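Local structure of protein ElaA (Escherichia coli, 5Z6N) at residues B[2-7]-B[89-94]; B[63-68]-B[73-78]; B[133-138]-B[142-147]. The protein probably transfers an acetyl group from acetyl coenzyme A to an amine, as a member of the GNAT superfamily of N-acetyltransferases. All coordinates share one frame; numbering follows the deposited sequence.

Contact 1 (B[2-7]-B[89-94]); sequences IEWQDL and EKVGQQ
Trp4 of the edge strand and Ile2 just before it reach toward the first turn of a helix, where Val91 and Gln94 receive them without a hydrogen bond across the contact. Val91 is shared by both partners. Its CG2 branch, set anti to the backbone N, lies 4.1 Å from Ile2 CD1, the two side chains crossing at about a right angle. The same methyl CG2 of Val91 is 4.3 Å from Trp4 CZ2, on the benzene half of the indole. The first torsion of Trp4 (chi1 -64°) keeps CG anti to the carbonyl carbon and carries that half of the ring to Val91 and Gln94 of the helix. There CZ2 of Trp4 meets Gln94 CB at 4.0 Å, approached obliquely. The Gln94 chain runs extended beyond CG and passes the indole rather than lying on it: the ring and amide planes stand 75° apart, and the aliphatic root of the side chain does the touching. Ile2, just ahead of the strand, lays its CG2 branch over one face of the Trp4 indole, toward the rim, while its CD1 goes to the helix. The two branches thus join ring and helix into one apolar patch.

Lys90, at the N-cap position, accepts on its carbonyl O the bond from Gln94 N at 3.1 Å that closes the first helical turn. Its positive phi (85°) is one that glycine adopts easily, and Lys90 stands where the pyrophosphate loop of GNAT enzymes (Q/R-x-x-G-x-G/A) usually has a glycine; the loop probably binds coenzyme A here too. Further along helix 91-106, Lys98 makes a cation-pi contact with Trp4, whose side chain also rests on Ile51. Strand 3-8 pairs with strand 49-54, so the contact ties the sheet's outermost N-terminal strand to helix 91-106.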
loop_
_atom_site.group_PDB
_atom_site.type_symbol
_atom_site.label_atom_id
_atom_site.label_comp_id
_atom_site.label_asym_id
_atom_site.label_seq_id
_atom_site.Cartn_x
_atom_site.Cartn_y
_atom_site.Cartn_z
ATOM N N ILE B 2 9.420 -22.725 4.002
ATOM C CA ILE B 2 9.322 -21.324 3.608
ATOM C C ILE B 2 10.663 -20.873 3.051
ATOM O O ILE B 2 11.704 -21.034 3.703
ATOM C CB ILE B 2 8.899 -20.454 4.805
ATOM C CG1 ILE B 2 7.487 -20.826 5.271
ATOM C CG2 ILE B 2 9.010 -18.966 4.465
ATOM C CD1 ILE B 2 7.321 -20.799 6.778
ATOM N N GLU B 3 10.648 -20.314 1.844
ATOM C CA GLU B 3 11.840 -19.704 1.273
ATOM C C GLU B 3 11.911 -18.254 1.731
ATOM O O GLU B 3 10.894 -17.553 1.760
ATOM C CB GLU B 3 11.840 -19.795 -0.255
ATOM C CG GLU B 3 10.922 -18.810 -0.973
ATOM C CD GLU B 3 11.188 -18.738 -2.468
ATOM O OE1 GLU B 3 10.213 -18.783 -3.248
ATOM O OE2 GLU B 3 12.370 -18.635 -2.863
ATOM N N TRP B 4 13.102 -17.820 2.121
ATOM C CA TRP B 4 13.318 -16.459 2.578
ATOM C C TRP B 4 14.138 -15.691 1.551
ATOM O O TRP B 4 15.027 -16.244 0.896
ATOM C CB TRP B 4 14.020 -16.433 3.938
ATOM C CG TRP B 4 13.206 -17.052 5.032
ATOM C CD1 TRP B 4 13.187 -18.368 5.388
ATOM C CD2 TRP B 4 12.297 -16.383 5.918
ATOM N NE1 TRP B 4 12.320 -18.561 6.436
ATOM C CE2 TRP B 4 11.760 -17.359 6.780
ATOM C CE3 TRP B 4 11.877 -15.056 6.061
ATOM C CZ2 TRP B 4 10.829 -17.051 7.771
ATOM C CZ3 TRP B 4 10.950 -14.753 7.047
ATOM C CH2 TRP B 4 10.437 -15.747 7.885
ATOM N N GLN B 5 13.812 -14.410 1.405
ATOM C CA GLN B 5 14.542 -13.511 0.524
ATOM C C GLN B 5 14.943 -12.274 1.311
ATOM O O GLN B 5 14.102 -11.656 1.971
ATOM C CB GLN B 5 13.702 -13.125 -0.699
ATOM C CG GLN B 5 13.085 -14.305 -1.431
ATOM C CD GLN B 5 12.455 -13.898 -2.748
ATOM O OE1 GLN B 5 11.687 -12.946 -2.805
ATOM N NE2 GLN B 5 12.779 -14.616 -3.813
ATOM N N ASP B 6 16.228 -11.934 1.257
ATOM C CA ASP B 6 16.792 -10.775 1.940
ATOM C C ASP B 6 17.097 -9.751 0.850
ATOM O O ASP B 6 18.187 -9.713 0.285
ATOM C CB ASP B 6 18.049 -11.180 2.763
ATOM C CG ASP B 6 18.830 -9.983 3.283
ATOM O OD1 ASP B 6 18.272 -8.868 3.327
ATOM O OD2 ASP B 6 19.996 -10.169 3.693
ATOM N N LEU B 7 16.114 -8.907 0.567
ATOM C CA LEU B 7 16.151 -8.035 -0.599
ATOM C C LEU B 7 16.545 -6.625 -0.188
ATOM O O LEU B 7 15.866 -6.004 0.636
ATOM C CB LEU B 7 14.787 -8.014 -1.287
ATOM C CG LEU B 7 14.216 -9.348 -1.777
ATOM C CD1 LEU B 7 13.178 -9.109 -2.836
ATOM C CD2 LEU B 7 15.299 -10.280 -2.305
ATOM N N GLU B 89 3.530 -20.907 15.605
ATOM C CA GLU B 89 4.209 -22.086 15.084
ATOM C C GLU B 89 5.631 -21.910 14.557
ATOM O O GLU B 89 6.000 -22.531 13.555
ATOM C CB GLU B 89 3.337 -22.727 14.005
ATOM C CG GLU B 89 3.503 -24.221 13.864
ATOM C CD GLU B 89 2.231 -24.890 13.396
ATOM O OE1 GLU B 89 1.236 -24.171 13.167
ATOM O OE2 GLU B 89 2.223 -26.131 13.256
ATOM N N LYS B 90 6.433 -21.072 15.217
ATOM C CA LYS B 90 7.888 -20.978 15.106
ATOM C C LYS B 90 8.308 -20.068 13.946
ATOM O O LYS B 90 9.494 -19.744 13.846
ATOM C CB LYS B 90 8.588 -22.341 14.925
ATOM C CG LYS B 90 9.527 -22.758 16.056
ATOM C CD LYS B 90 9.808 -24.257 15.975
ATOM C CE LYS B 90 10.946 -24.700 16.892
ATOM N NZ LYS B 90 10.634 -24.599 18.348
ATOM N N VAL B 91 7.396 -19.646 13.065
ATOM C CA VAL B 91 7.809 -18.850 11.911
ATOM C C VAL B 91 8.234 -17.449 12.339
ATOM O O VAL B 91 9.184 -16.881 11.788
ATOM C CB VAL B 91 6.688 -18.813 10.854
ATOM C CG1 VAL B 91 5.399 -18.320 11.468
ATOM C CG2 VAL B 91 7.090 -17.933 9.674
ATOM N N GLY B 92 7.549 -16.871 13.329
ATOM C CA GLY B 92 7.956 -15.566 13.824
ATOM C C GLY B 92 9.364 -15.578 14.385
ATOM O O GLY B 92 10.148 -14.655 14.145
ATOM N N GLN B 93 9.706 -16.630 15.133
ATOM C CA GLN B 93 11.074 -16.800 15.607
ATOM C C GLN B 93 12.052 -16.955 14.448
ATOM O O GLN B 93 13.211 -16.538 14.554
ATOM C CB GLN B 93 11.143 -18.004 16.553
ATOM C CG GLN B 93 12.537 -18.538 16.837
ATOM C CD GLN B 93 12.931 -19.658 15.893
ATOM O OE1 GLN B 93 12.170 -20.605 15.686
ATOM N NE2 GLN B 93 14.123 -19.556 15.313
ATOM N N GLN B 94 11.603 -17.535 13.333
ATOM C CA GLN B 94 12.478 -17.675 12.173
ATOM C C GLN B 94 12.678 -16.338 11.465
ATOM O O GLN B 94 13.796 -16.010 11.051
ATOM C CB GLN B 94 11.911 -18.719 11.212
ATOM C CG GLN B 94 12.196 -20.151 11.624
ATOM C CD GLN B 94 11.207 -21.131 11.027
ATOM O OE1 GLN B 94 10.766 -22.069 11.689
ATOM N NE2 GLN B 94 10.843 -20.909 9.770
#

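Contact 2 (B[63-68]-B[73-78]); sequences ARILKS and EPVVIG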
loop_
_atom_site.group_PDB
_atom_site.type_symbol
_atom_site.label_atom_id
_atom_site.label_comp_id
_atom_site.label_asym_id
_atom_site.label_seq_id
_atom_site.Cartn_x
_atom_site.Cartn_y
_atom_site.Cartn_z
ATOM N N ALA B 63 9.531 -8.416 7.237
ATOM C CA ALA B 63 10.080 -7.384 8.105
ATOM C C ALA B 63 10.994 -6.501 7.270
ATOM O O ALA B 63 11.628 -6.967 6.319
ATOM C CB ALA B 63 10.839 -7.981 9.293
ATOM N N ARG B 64 11.044 -5.218 7.620
ATOM C CA ARG B 64 11.899 -4.268 6.928
ATOM C C ARG B 64 12.914 -3.677 7.898
ATOM O O ARG B 64 12.694 -3.625 9.115
ATOM C CB ARG B 64 11.090 -3.142 6.258
ATOM C CG ARG B 64 11.032 -1.851 7.054
ATOM C CD ARG B 64 10.247 -0.769 6.301
ATOM N NE ARG B 64 9.746 0.239 7.219
ATOM C CZ ARG B 64 8.986 1.261 6.845
ATOM N NH1 ARG B 64 8.650 1.412 5.569
ATOM N NH2 ARG B 64 8.561 2.146 7.737
ATOM N N ILE B 65 14.030 -3.232 7.331
ATOM C CA ILE B 65 15.193 -2.796 8.086
ATOM C C ILE B 65 15.578 -1.406 7.603
ATOM O O ILE B 65 15.891 -1.221 6.420
ATOM C CB ILE B 65 16.367 -3.770 7.912
ATOM C CG1 ILE B 65 15.952 -5.194 8.291
ATOM C CG2 ILE B 65 17.549 -3.311 8.712
ATOM C CD1 ILE B 65 17.000 -6.220 7.950
ATOM N N LEU B 66 15.566 -0.433 8.509
ATOM C CA LEU B 66 15.953 0.932 8.184
ATOM C C LEU B 66 17.389 1.187 8.631
ATOM O O LEU B 66 17.748 0.910 9.781
ATOM C CB LEU B 66 15.001 1.938 8.835
ATOM C CG LEU B 66 13.508 1.685 8.602
ATOM C CD1 LEU B 66 12.665 2.742 9.273
ATOM C CD2 LEU B 66 13.176 1.606 7.125
ATOM N N LYS B 67 18.208 1.692 7.711
ATOM C CA LYS B 67 19.578 2.112 7.994
ATOM C C LYS B 67 19.613 3.614 7.724
ATOM O O LYS B 67 19.840 4.054 6.593
ATOM C CB LYS B 67 20.597 1.344 7.154
ATOM C CG LYS B 67 22.021 1.840 7.330
ATOM C CD LYS B 67 22.468 1.702 8.782
ATOM C CE LYS B 67 23.653 2.605 9.079
ATOM N NZ LYS B 67 23.258 3.813 9.862
ATOM N N SER B 68 19.430 4.381 8.756
ATOM C CA SER B 68 19.308 5.793 8.600
ATOM C C SER B 68 19.581 6.554 9.887
ATOM O O SER B 68 19.940 5.981 10.865
ATOM C CB SER B 68 17.912 6.147 8.083
ATOM O OG SER B 68 16.916 5.806 9.030
ATOM N N GLU B 73 22.627 6.866 14.728
ATOM C CA GLU B 73 21.607 6.048 15.372
ATOM C C GLU B 73 21.537 4.614 14.850
ATOM O O GLU B 73 22.022 4.338 13.743
ATOM C CB GLU B 73 20.224 6.636 15.075
ATOM C CG GLU B 73 20.145 8.140 15.118
ATOM C CD GLU B 73 20.189 8.742 13.735
ATOM O OE1 GLU B 73 20.168 7.970 12.754
ATOM O OE2 GLU B 73 20.210 9.984 13.629
ATOM N N PRO B 74 20.954 3.659 15.615
ATOM C CA PRO B 74 21.021 2.255 15.193
ATOM C C PRO B 74 20.227 1.736 14.003
ATOM O O PRO B 74 19.516 2.470 13.309
ATOM C CB PRO B 74 20.538 1.585 16.482
ATOM C CG PRO B 74 19.433 2.471 16.916
ATOM C CD PRO B 74 19.943 3.862 16.650
ATOM N N VAL B 75 20.372 0.430 13.774
ATOM C CA VAL B 75 19.539 -0.290 12.823
ATOM C C VAL B 75 18.132 -0.418 13.393
ATOM O O VAL B 75 17.951 -0.790 14.559
ATOM C CB VAL B 75 20.144 -1.669 12.535
ATOM C CG1 VAL B 75 19.500 -2.279 11.331
ATOM C CG2 VAL B 75 21.650 -1.573 12.354
ATOM N N VAL B 76 17.127 -0.115 12.577
ATOM C CA VAL B 76 15.730 -0.186 12.993
ATOM C C VAL B 76 15.083 -1.385 12.321
ATOM O O VAL B 76 15.210 -1.564 11.103
ATOM C CB VAL B 76 14.966 1.107 12.657
ATOM C CG1 VAL B 76 13.454 0.862 12.690
ATOM C CG2 VAL B 76 15.363 2.220 13.623
ATOM N N ILE B 77 14.397 -2.207 13.113
ATOM C CA ILE B 77 13.547 -3.279 12.610
ATOM C C ILE B 77 12.098 -2.865 12.824
ATOM O O ILE B 77 11.755 -2.300 13.868
ATOM C CB ILE B 77 13.843 -4.622 13.304
ATOM C CG1 ILE B 77 15.266 -5.084 13.008
ATOM C CG2 ILE B 77 12.851 -5.689 12.871
ATOM C CD1 ILE B 77 15.602 -6.409 13.654
ATOM N N GLY B 78 11.253 -3.130 11.833
ATOM C CA GLY B 78 9.849 -2.785 11.947
ATOM C C GLY B 78 9.030 -3.524 10.912
ATOM O O GLY B 78 9.566 -4.223 10.046
HETATM O O HOH W 1 20.813 3.129 11.312
#
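Leu66 and Val76 face each other near the turn end of a beta hairpin, in its regularly bonded part, with bonds running both ways between their backbones: Leu66 N to Val76 O is 2.9 Å, and Val76 N to Leu66 O is 3.0 Å. A second hydrogen-bonded pair, Arg64 with Gly78, repeats the pattern, Arg64 N meeting Gly78 O almost straight (172°) at 3.0 Å. At this end, far from the turn, the Arg64 guanidinium is held by salt bridges to Asp40 and Asp43. The tightly covered side is that of the buried Ile65, Val75 and Ile77. With CG1 of Ile65 beside the backbone N (chi1 -55°), its CG2 is left anti to it and meets Val75 CG1.

The opposite face is looser: Leu66 and Val76 are partly exposed, Leu66 CB sitting 3.9 Å from Val76 CB and the CD1 branch of Leu66 continuing along Val76 CG1. Toward the turn order fades. Lys67, bent along its chain, reaches a water with NZ at 2.9 Å, and that water also lies against Pro74 O. Glu73 is poorly ordered; its OE1 lies 5.9 Å from Lys67 NZ, too far for a salt bridge, and bonds instead to the backbone N of Asp69.

Strands 49-54 and 112-117 flank the hairpin, and helix 91-106 covers the face of Ile65 and Val75 through Thr99, Thr102 and Cys103.

Contact 3 (B[133-138]-B[142-147]); sequences TEVYEE and PHIGMA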
loop_
_atom_site.group_PDB
_atom_site.type_symbol
_atom_site.label_atom_id
_atom_site.label_comp_id
_atom_site.label_asym_id
_atom_site.label_seq_id
_atom_site.Cartn_x
_atom_site.Cartn_y
_atom_site.Cartn_z
ATOM N N THR B 133 12.580 2.188 26.953
ATOM C CA THR B 133 11.493 3.139 26.776
ATOM C C THR B 133 10.459 2.882 27.869
ATOM O O THR B 133 10.457 1.820 28.492
ATOM C CB THR B 133 10.919 2.988 25.357
ATOM O OG1 THR B 133 11.825 3.574 24.416
ATOM C CG2 THR B 133 9.574 3.638 25.182
ATOM N N GLU B 134 9.630 3.893 28.142
ATOM C CA GLU B 134 8.443 3.750 28.977
ATOM C C GLU B 134 7.261 3.248 28.151
ATOM O O GLU B 134 7.148 3.522 26.954
ATOM C CB GLU B 134 8.062 5.085 29.622
ATOM C CG GLU B 134 8.885 5.481 30.838
ATOM C CD GLU B 134 8.958 4.381 31.872
ATOM O OE1 GLU B 134 9.966 3.652 31.863
ATOM O OE2 GLU B 134 8.020 4.248 32.687
ATOM N N VAL B 135 6.356 2.519 28.804
ATOM C CA VAL B 135 5.167 2.050 28.103
ATOM C C VAL B 135 4.326 3.248 27.683
ATOM O O VAL B 135 3.983 4.107 28.506
ATOM C CB VAL B 135 4.355 1.081 28.976
ATOM C CG1 VAL B 135 3.046 0.718 28.279
ATOM C CG2 VAL B 135 5.151 -0.174 29.268
ATOM N N TYR B 136 4.011 3.321 26.392
ATOM C CA TYR B 136 3.119 4.349 25.870
ATOM C C TYR B 136 2.275 3.737 24.757
ATOM O O TYR B 136 2.358 2.540 24.466
ATOM C CB TYR B 136 3.896 5.591 25.412
ATOM C CG TYR B 136 4.804 5.385 24.226
ATOM C CD1 TYR B 136 6.023 4.740 24.365
ATOM C CD2 TYR B 136 4.452 5.857 22.968
ATOM C CE1 TYR B 136 6.861 4.554 23.282
ATOM C CE2 TYR B 136 5.285 5.678 21.878
ATOM C CZ TYR B 136 6.488 5.026 22.043
ATOM O OH TYR B 136 7.328 4.842 20.971
ATOM N N GLU B 137 1.473 4.582 24.115
ATOM C CA GLU B 137 0.272 4.156 23.415
ATOM C C GLU B 137 0.285 4.592 21.957
ATOM O O GLU B 137 0.683 5.716 21.633
ATOM C CB GLU B 137 -0.963 4.734 24.116
ATOM C CG GLU B 137 -2.234 4.744 23.293
ATOM C CD GLU B 137 -3.128 3.566 23.598
ATOM O OE1 GLU B 137 -4.213 3.474 22.987
ATOM O OE2 GLU B 137 -2.746 2.732 24.449
ATOM N N GLU B 138 -0.148 3.681 21.083
ATOM C CA GLU B 138 -0.544 4.024 19.725
ATOM C C GLU B 138 -1.917 3.462 19.388
ATOM O O GLU B 138 -2.543 3.934 18.433
ATOM C CB GLU B 138 0.548 3.623 18.722
ATOM C CG GLU B 138 1.914 4.218 19.044
ATOM C CD GLU B 138 2.481 5.044 17.912
ATOM O OE1 GLU B 138 2.392 4.600 16.748
ATOM O OE2 GLU B 138 3.015 6.139 18.186
ATOM N N PRO B 142 -0.571 -0.121 23.539
ATOM C CA PRO B 142 0.620 -0.154 24.382
ATOM C C PRO B 142 1.887 -0.525 23.621
ATOM O O PRO B 142 1.971 -1.607 23.040
ATOM C CB PRO B 142 0.264 -1.222 25.414
ATOM C CG PRO B 142 -1.255 -1.159 25.523
ATOM C CD PRO B 142 -1.778 -0.369 24.340
ATOM N N HIS B 143 2.859 0.386 23.622
ATOM C CA HIS B 143 4.132 0.200 22.944
ATOM C C HIS B 143 5.285 0.359 23.925
ATOM O O HIS B 143 5.191 1.097 24.911
ATOM C CB HIS B 143 4.326 1.204 21.795
ATOM C CG HIS B 143 3.382 1.012 20.650
ATOM N ND1 HIS B 143 3.743 1.265 19.345
ATOM C CD2 HIS B 143 2.090 0.609 20.612
ATOM C CE1 HIS B 143 2.720 1.009 18.549
ATOM N NE2 HIS B 143 1.703 0.613 19.294
ATOM N N ILE B 144 6.378 -0.341 23.637
ATOM C CA ILE B 144 7.646 -0.138 24.321
ATOM C C ILE B 144 8.741 -0.111 23.264
ATOM O O ILE B 144 8.698 -0.870 22.289
ATOM C CB ILE B 144 7.922 -1.225 25.388
ATOM C CG1 ILE B 144 8.889 -0.710 26.451
ATOM C CG2 ILE B 144 8.460 -2.502 24.771
ATOM C CD1 ILE B 144 8.211 0.090 27.516
ATOM N N GLY B 145 9.689 0.805 23.427
ATOM C CA GLY B 145 10.863 0.808 22.578
ATOM C C GLY B 145 11.891 -0.174 23.112
ATOM O O GLY B 145 12.139 -0.256 24.315
ATOM N N MET B 146 12.478 -0.938 22.197
ATOM C CA MET B 146 13.405 -1.998 22.554
ATOM C C MET B 146 14.619 -1.934 21.641
ATOM O O MET B 146 14.553 -1.428 20.518
ATOM C CB MET B 146 12.735 -3.377 22.460
ATOM C CG MET B 146 11.506 -3.510 23.343
ATOM S SD MET B 146 10.668 -5.097 23.212
ATOM C CE MET B 146 11.543 -6.024 24.467
ATOM N N ALA B 147 15.738 -2.452 22.140
ATOM C CA ALA B 147 16.965 -2.468 21.366
ATOM C C ALA B 147 17.816 -3.649 21.802
ATOM O O ALA B 147 17.752 -4.098 22.949
ATOM C CB ALA B 147 17.745 -1.156 21.507
#
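Tyr136 and His143 form a single antiparallel bridge, with Tyr136 N giving His143 O a straight bond of 2.9 Å (166°) and His143 N returning one to Tyr136 O whose very short modelled length is doubtful. Around this single bridge the side chains do most of the covering. Glu138 crosses the imidazole of His143 at about a right angle, its CG lying 3.5 Å from the ring centroid of His143 and close to the normal, a CH-pi contact, with CB beside it over NE2. The carboxylate goes on past the ring, its plane turned 46° from it. Tyr136 has CG between its backbone N and carbonyl carbon (chi1 66°), which folds the phenol back across the strand and lays one ring face over His143 CB. Farther on, Val135 CG2 meets Ile144 CD1, while Thr133 stands with CB and CG2 against the backbone of Gly145. Glu137 runs beside Pro142.

Putting an alanine at His143 would take away the flat imidazole and is likely to set the Glu138 side chain free to turn, its aliphatic part left without a surface to rest on.

Segment 133-138 leads from strand 129-131 to its sheet neighbour 143-148, so the contact fastens a connection between antiparallel strands. Its chemistry implies a loop held largely by side-chain cover, with the carboxylates of Glu134, Glu137 and Glu138 on exposed residues.

Contacts 1, 2 and 3 illustrate how one mixed sheet is held by different means from place to place. Contact 2, nearest the chain's centre and lined with several buried residues, relies on regular backbone bonds between adjacent central strands. Contact 1 is partly buried and joins an edge strand to helix 91-106 by apolar and aromatic surfaces, including the aliphatic root of Gln94, with no hydrogen bond across; the same helix also covers contact 2, whose second strand precedes it in the chain. Contact 3 is a surface meeting of loop and strand, with a single bridge and several acidic residues. Contacts 1 and 3 lie on opposite sides of the chain's centre, their own centres about 25 Å apart.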